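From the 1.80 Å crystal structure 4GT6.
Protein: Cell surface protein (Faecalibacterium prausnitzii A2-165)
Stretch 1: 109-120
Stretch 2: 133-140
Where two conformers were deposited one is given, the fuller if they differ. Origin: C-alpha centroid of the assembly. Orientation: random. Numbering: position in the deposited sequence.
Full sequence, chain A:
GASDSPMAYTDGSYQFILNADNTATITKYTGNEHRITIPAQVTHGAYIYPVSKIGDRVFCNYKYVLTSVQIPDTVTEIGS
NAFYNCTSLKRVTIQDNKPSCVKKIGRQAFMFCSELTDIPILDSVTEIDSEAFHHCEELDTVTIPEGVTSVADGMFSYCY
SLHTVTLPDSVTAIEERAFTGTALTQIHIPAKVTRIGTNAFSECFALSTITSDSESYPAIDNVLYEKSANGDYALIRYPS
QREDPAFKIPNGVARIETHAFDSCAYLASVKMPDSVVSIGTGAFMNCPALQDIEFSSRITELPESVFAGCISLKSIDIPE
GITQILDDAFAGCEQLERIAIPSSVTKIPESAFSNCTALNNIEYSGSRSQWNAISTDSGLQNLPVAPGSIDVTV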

ATOM      1  N   ALA A 109       1.292 -11.919   9.718  1.00 10.95           N
ATOM      2  CA  ALA A 109       0.661 -13.186  10.177  1.00 11.50           C
ATOM      3  C   ALA A 109       0.059 -13.987   9.024  1.00 14.05           C
ATOM      4  O   ALA A 109       0.171 -15.214   9.028  1.00 12.85           O
ATOM      5  CB  ALA A 109      -0.382 -12.913  11.236  1.00 11.67           C
ATOM      6  N   PHE A 110      -0.505 -13.312   8.013  1.00 10.41           N
ATOM      7  CA  PHE A 110      -1.108 -14.010   6.868  1.00 10.39           C
ATOM      8  C   PHE A 110      -0.505 -13.496   5.580  1.00 13.94           C
ATOM      9  O   PHE A 110      -1.125 -13.584   4.516  1.00 13.91           O
ATOM     10  CB  PHE A 110      -2.643 -13.837   6.878  1.00 12.69           C
ATOM     11  CG  PHE A 110      -3.262 -14.466   8.098  1.00 14.04           C
ATOM     12  CD1 PHE A 110      -3.580 -15.827   8.114  1.00 15.43           C
ATOM     13  CD2 PHE A 110      -3.499 -13.715   9.245  1.00 14.67           C
ATOM     14  CE1 PHE A 110      -4.136 -16.416   9.247  1.00 16.49           C
ATOM     15  CE2 PHE A 110      -4.058 -14.306  10.384  1.00 17.05           C
ATOM     16  CZ  PHE A 110      -4.346 -15.663  10.388  1.00 15.08           C
HETATM   17  N   MSE A 111       0.723 -12.959   5.651  1.00 11.03           N
HETATM   18  CA  MSE A 111       1.352 -12.466   4.414  1.00 11.50           C
HETATM   19  C   MSE A 111       1.551 -13.601   3.406  1.00 14.67           C
HETATM   20  O   MSE A 111       1.922 -14.709   3.796  1.00 15.06           O
HETATM   21  CB  MSE A 111       2.693 -11.798   4.730  1.00 12.84           C
HETATM   22  CG  MSE A 111       3.444 -11.345   3.492  1.00 16.45           C
HETATM   23 SE   MSE A 111       4.751 -10.035   4.117  0.75 20.67          SE
HETATM   24  CE  MSE A 111       5.763  -9.774   2.447  1.00 19.37           C
ATOM     25  N   PHE A 112       1.232 -13.330   2.119  1.00 11.84           N
ATOM     26  CA  PHE A 112       1.308 -14.282   1.000  1.00 11.57           C
ATOM     27  C   PHE A 112       0.258 -15.399   1.071  1.00 15.86           C
ATOM     28  O   PHE A 112       0.367 -16.360   0.293  1.00 16.45           O
ATOM     29  CB  PHE A 112       2.722 -14.899   0.828  1.00 13.02           C
ATOM     30  CG  PHE A 112       3.804 -13.910   0.447  1.00 15.51           C
ATOM     31  CD1 PHE A 112       3.652 -13.078  -0.660  1.00 18.34           C
ATOM     32  CD2 PHE A 112       4.994 -13.848   1.168  1.00 17.37           C
ATOM     33  CE1 PHE A 112       4.657 -12.165  -1.013  1.00 20.86           C
ATOM     34  CE2 PHE A 112       6.010 -12.968   0.795  1.00 21.18           C
ATOM     35  CZ  PHE A 112       5.842 -12.140  -0.301  1.00 20.62           C
ATOM     36  N   CYS A 113      -0.801 -15.262   1.909  1.00 11.26           N
ATOM     37  CA  CYS A 113      -1.917 -16.246   1.896  1.00 11.52           C
ATOM     38  C   CYS A 113      -2.856 -15.792   0.791  1.00 13.20           C
ATOM     39  O   CYS A 113      -3.943 -15.261   1.041  1.00 12.21           O
ATOM     40  CB  CYS A 113      -2.604 -16.315   3.258  1.00 11.18           C
ATOM     41  SG  CYS A 113      -1.543 -17.009   4.560  1.00 14.89           S
ATOM     42  N   SER A 114      -2.396 -16.008  -0.453  1.00 12.70           N
ATOM     43  CA  SER A 114      -3.041 -15.475  -1.650  0.50 12.95           C
ATOM     44  C   SER A 114      -4.363 -16.169  -2.036  1.00 16.01           C
ATOM     45  O   SER A 114      -5.051 -15.677  -2.933  1.00 16.46           O
ATOM     46  CB  SER A 114      -2.065 -15.465  -2.826  0.50 16.74           C
ATOM     47  OG  SER A 114      -1.736 -16.777  -3.243  0.50 15.94           O
ATOM     48  N   GLU A 115      -4.777 -17.232  -1.322  1.00 11.85           N
ATOM     49  CA  GLU A 115      -6.065 -17.882  -1.606  1.00 11.69           C
ATOM     50  C   GLU A 115      -7.032 -17.748  -0.435  1.00 16.18           C
ATOM     51  O   GLU A 115      -8.159 -18.254  -0.500  1.00 14.59           O
ATOM     52  CB  GLU A 115      -5.876 -19.364  -1.992  1.00 12.96           C
ATOM     53  CG  GLU A 115      -5.261 -19.430  -3.375  1.00 15.27           C
ATOM     54  CD  GLU A 115      -5.214 -20.780  -4.065  1.00 26.42           C
ATOM     55  OE1 GLU A 115      -5.634 -21.784  -3.454  1.00 19.21           O
ATOM     56  OE2 GLU A 115      -4.841 -20.810  -5.258  1.00 21.71           O
ATOM     57  N   LEU A 116      -6.614 -17.008   0.606  1.00 13.79           N
ATOM     58  CA  LEU A 116      -7.393 -16.841   1.827  1.00 14.00           C
ATOM     59  C   LEU A 116      -8.620 -15.935   1.569  1.00 17.50           C
ATOM     60  O   LEU A 116      -8.468 -14.834   1.066  1.00 17.49           O
ATOM     61  CB  LEU A 116      -6.480 -16.264   2.927  1.00 13.39           C
ATOM     62  CG  LEU A 116      -7.114 -15.977   4.278  1.00 16.89           C
ATOM     63  CD1 LEU A 116      -7.648 -17.291   4.969  1.00 15.82           C
ATOM     64  CD2 LEU A 116      -6.106 -15.245   5.170  1.00 17.60           C
ATOM     65  N   THR A 117      -9.820 -16.461   1.808  1.00 16.25           N
ATOM     66  CA  THR A 117     -11.060 -15.694   1.563  1.00 16.67           C
ATOM     67  C   THR A 117     -11.896 -15.470   2.830  1.00 23.25           C
ATOM     68  O   THR A 117     -12.610 -14.467   2.910  1.00 23.33           O
ATOM     69  CB  THR A 117     -11.945 -16.384   0.505  1.00 23.34           C
ATOM     70  OG1 THR A 117     -12.242 -17.725   0.917  1.00 24.56           O
ATOM     71  CG2 THR A 117     -11.304 -16.398  -0.875  1.00 23.43           C
ATOM     72  N   ASP A 118     -11.830 -16.402   3.792  0.50 19.67           N
ATOM     73  CA  ASP A 118     -12.640 -16.347   5.011  0.50 19.71           C
ATOM     74  C   ASP A 118     -11.772 -16.101   6.221  0.50 23.88           C
ATOM     75  O   ASP A 118     -10.989 -16.973   6.602  0.50 23.59           O
ATOM     76  CB  ASP A 118     -13.445 -17.653   5.180  0.50 22.02           C
ATOM     77  CG  ASP A 118     -14.368 -18.009   4.025  0.50 33.10           C
ATOM     78  OD1 ASP A 118     -14.690 -17.108   3.217  0.50 32.58           O
ATOM     79  OD2 ASP A 118     -14.778 -19.185   3.936  0.50 42.74           O
ATOM     80  N   ILE A 119     -11.910 -14.911   6.830  1.00 20.73           N
ATOM     81  CA  ILE A 119     -11.129 -14.548   8.013  1.00 22.33           C
ATOM     82  C   ILE A 119     -12.019 -13.994   9.169  1.00 25.21           C
ATOM     83  O   ILE A 119     -11.828 -12.840   9.561  1.00 22.61           O
ATOM     84  CB  ILE A 119      -9.973 -13.554   7.675  1.00 26.83           C
ATOM     85  CG1 ILE A 119     -10.436 -12.365   6.810  1.00 28.70           C
ATOM     86  CG2 ILE A 119      -8.814 -14.275   7.064  1.00 30.05           C
ATOM     87  CD1 ILE A 119      -9.472 -11.106   6.829  1.00 38.02           C
ATOM     88  N   PRO A 120     -12.882 -14.810   9.823  1.00 26.07           N
ATOM     89  CA  PRO A 120     -13.665 -14.288  10.981  1.00 27.18           C
ATOM     90  C   PRO A 120     -12.840 -13.866  12.204  1.00 32.69           C
ATOM     91  O   PRO A 120     -13.369 -13.228  13.100  1.00 35.91           O
ATOM     92  CB  PRO A 120     -14.548 -15.472  11.372  1.00 30.03           C
ATOM     93  CG  PRO A 120     -13.800 -16.702  10.852  1.00 34.34           C
ATOM     94  CD  PRO A 120     -13.251 -16.211   9.530  1.00 29.22           C
ATOM     95  N   PHE A 133      -1.855  -8.777   6.222  1.00 11.58           N
ATOM     96  CA  PHE A 133      -2.605  -9.394   5.126  1.00 11.94           C
ATOM     97  C   PHE A 133      -1.994  -9.035   3.781  1.00 15.82           C
ATOM     98  O   PHE A 133      -2.700  -8.999   2.774  1.00 14.64           O
ATOM     99  CB  PHE A 133      -4.100  -8.991   5.202  1.00 14.05           C
ATOM    100  CG  PHE A 133      -4.743  -9.550   6.458  1.00 14.80           C
ATOM    101  CD1 PHE A 133      -5.124 -10.890   6.529  1.00 16.52           C
ATOM    102  CD2 PHE A 133      -4.918  -8.747   7.585  1.00 17.62           C
ATOM    103  CE1 PHE A 133      -5.695 -11.413   7.694  1.00 17.90           C
ATOM    104  CE2 PHE A 133      -5.472  -9.276   8.763  1.00 19.51           C
ATOM    105  CZ  PHE A 133      -5.814 -10.619   8.818  1.00 17.76           C
ATOM    106  N   HIS A 134      -0.697  -8.727   3.776  1.00 13.53           N
ATOM    107  CA  HIS A 134       0.039  -8.353   2.566  0.50 13.15           C
ATOM    108  C   HIS A 134      -0.049  -9.515   1.545  1.00 16.31           C
ATOM    109  O   HIS A 134       0.235 -10.658   1.896  1.00 13.93           O
ATOM    110  CB  HIS A 134       1.495  -8.019   2.953  0.50 13.98           C
ATOM    111  CG  HIS A 134       2.383  -7.475   1.869  0.50 17.11           C
ATOM    112  ND1 HIS A 134       3.640  -6.971   2.170  0.50 18.98           N
ATOM    113  CD2 HIS A 134       2.202  -7.406   0.529  0.50 17.96           C
ATOM    114  CE1 HIS A 134       4.171  -6.604   1.016  0.50 18.17           C
ATOM    115  NE2 HIS A 134       3.346  -6.851  -0.001  0.50 17.90           N
ATOM    116  N   HIS A 135      -0.468  -9.223   0.290  1.00 13.21           N
ATOM    117  CA  HIS A 135      -0.613 -10.217  -0.793  1.00 13.56           C
ATOM    118  C   HIS A 135      -1.691 -11.296  -0.499  1.00 17.03           C
ATOM    119  O   HIS A 135      -1.599 -12.420  -1.017  1.00 17.15           O
ATOM    120  CB  HIS A 135       0.732 -10.879  -1.166  1.00 14.26           C
ATOM    121  CG  HIS A 135       1.432 -10.187  -2.300  1.00 17.77           C
ATOM    122  ND1 HIS A 135       0.963 -10.289  -3.604  1.00 20.19           N
ATOM    123  CD2 HIS A 135       2.522  -9.383  -2.287  1.00 18.62           C
ATOM    124  CE1 HIS A 135       1.793  -9.558  -4.342  1.00 19.61           C
ATOM    125  NE2 HIS A 135       2.748  -8.995  -3.594  1.00 19.12           N
ATOM    126  N   CYS A 136      -2.735 -10.941   0.281  1.00 13.20           N
ATOM    127  CA  CYS A 136      -3.900 -11.794   0.444  1.00 12.56           C
ATOM    128  C   CYS A 136      -4.818 -11.426  -0.712  1.00 15.76           C
ATOM    129  O   CYS A 136      -5.806 -10.707  -0.563  1.00 14.53           O
ATOM    130  CB  CYS A 136      -4.539 -11.621   1.814  1.00 12.05           C
ATOM    131  SG  CYS A 136      -3.555 -12.374   3.143  1.00 14.79           S
ATOM    132  N   GLU A 137      -4.429 -11.927  -1.893  1.00 14.12           N
ATOM    133  CA  GLU A 137      -4.964 -11.597  -3.216  1.00 14.42           C
ATOM    134  C   GLU A 137      -6.408 -11.992  -3.473  1.00 18.01           C
ATOM    135  O   GLU A 137      -6.955 -11.569  -4.495  1.00 17.93           O
ATOM    136  CB  GLU A 137      -4.071 -12.234  -4.292  1.00 15.20           C
ATOM    137  CG  GLU A 137      -2.625 -11.760  -4.193  1.00 16.36           C
ATOM    138  CD  GLU A 137      -1.686 -12.354  -5.223  1.00 23.41           C
ATOM    139  OE1 GLU A 137      -2.181 -12.935  -6.211  1.00 22.21           O
ATOM    140  OE2 GLU A 137      -0.457 -12.178  -5.077  1.00 20.57           O
ATOM    141  N   GLU A 138      -7.027 -12.782  -2.601  1.00 14.20           N
ATOM    142  CA  GLU A 138      -8.424 -13.158  -2.805  1.00 14.53           C
ATOM    143  C   GLU A 138      -9.374 -12.595  -1.724  1.00 18.39           C
ATOM    144  O   GLU A 138     -10.576 -12.810  -1.831  1.00 18.62           O
ATOM    145  CB  GLU A 138      -8.563 -14.677  -2.933  1.00 16.01           C
ATOM    146  CG  GLU A 138      -8.114 -15.120  -4.315  1.00 20.37           C
ATOM    147  CD  GLU A 138      -8.380 -16.583  -4.621  1.00 34.60           C
ATOM    148  OE1 GLU A 138      -9.464 -17.088  -4.246  1.00 27.15           O
ATOM    149  OE2 GLU A 138      -7.514 -17.210  -5.272  1.00 27.16           O
ATOM    150  N   LEU A 139      -8.882 -11.851  -0.719  1.00 15.55           N
ATOM    151  CA  LEU A 139      -9.792 -11.191   0.244  1.00 16.31           C
ATOM    152  C   LEU A 139     -10.673 -10.200  -0.547  1.00 19.61           C
ATOM    153  O   LEU A 139     -10.111  -9.419  -1.314  1.00 19.77           O
ATOM    154  CB  LEU A 139      -9.012 -10.429   1.331  1.00 16.45           C
ATOM    155  CG  LEU A 139      -8.297 -11.237   2.389  1.00 22.38           C
ATOM    156  CD1 LEU A 139      -7.563 -10.282   3.349  1.00 22.27           C
ATOM    157  CD2 LEU A 139      -9.284 -12.135   3.174  1.00 23.38           C
ATOM    158  N   ASP A 140     -12.005 -10.233  -0.379  1.00 17.30           N
ATOM    159  CA  ASP A 140     -12.864  -9.351  -1.187  0.50 17.43           C
ATOM    160  C   ASP A 140     -13.375  -8.126  -0.421  1.00 21.52           C
ATOM    161  O   ASP A 140     -13.430  -7.039  -1.010  1.00 19.64           O
ATOM    162  CB  ASP A 140     -14.043 -10.128  -1.819  0.50 19.74           C
ATOM    163  CG  ASP A 140     -15.030 -10.765  -0.859  0.50 30.07           C
ATOM    164  OD1 ASP A 140     -14.710 -10.871   0.342  0.50 30.49           O
ATOM    165  OD2 ASP A 140     -16.131 -11.141  -1.306  0.50 38.03           O
TER
HETATM  166  O   HOH W   1      -5.015 -16.310  -5.530  1.00 22.85           O
HETATM  167  O   HOH W   2      -0.668 -15.861  -6.142  1.00 49.87           O
HETATM  168  O   HOH W   3      -9.545 -19.132  -2.620  1.00 18.99           O
HETATM  169  O   HOH W   4     -13.098 -12.535   1.163  1.00 30.23           O

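The two stretches repeat each other's fold, yet one direct hydrogen bond joins them. Each runs through a type II turn and then a type I turn: Phe110 to Cys113 and Cys113 to Leu116 in the first, Phe133 to Cys136 and Cys136 to Leu139 in the second. The copies lie against each other, and several equivalent residues meet, such as Phe110 with Phe133 and Phe112 with His135.

The hydrogen bond runs from Phe112 N to His134 O, 2.9 Å long and nearly straight at 168°. CA-H...O contacts supplement it. Met111 CA lies 3.3 Å from His134 O, Ser114 CA 3.4 Å from His135 O, and Cys136 CA 3.5 Å from Cys113 O.

Phe110 and Phe133 are buried, both with chi1 in m. Their ring planes are 2° from parallel but slid apart, so overlap is slight; Phe110 CD2 comes within 3.5 Å of Phe133 CE1. Ile119 CD1 extends this apolar patch, 3.9 Å from Phe133 CE1 and 3.8 Å from Leu139 CD2. Cys136 is small enough to fit close to the backbone, with SG 3.0 Å from Phe110 O. The same SG lies 4.1 Å from Cys113 CB and 4.3 Å from Leu116 CD2.

Met111 is selenomethionine. Its extended, all-t side chain carries SE obliquely over the His134 ring, and Met111 CE lies 3.5 Å from His134 ND1. Nearby, Phe112 CD1 packs 3.7 Å from His135 CB. His135 ND1 donates to Glu137 OE2 at 2.8 Å, which ties down that carboxylate.

Water bridges the more polar side. Glu138 and Glu115 bring like charges together, OE2 to OE2 at 4.5 Å. Water 1 donates to Ser114 O and Glu138 OE2, both at 2.7 Å. Water 3 joins Glu115 O (2.7 Å) to Glu138 OE1 (2.6 Å). Thus both carboxylate oxygens of Glu138 reach the first stretch's backbone through water. Water 4 similarly links Thr117 O (2.7 Å) to Asp140 OD1 (2.5 Å). The contact buries 814 Å² in total.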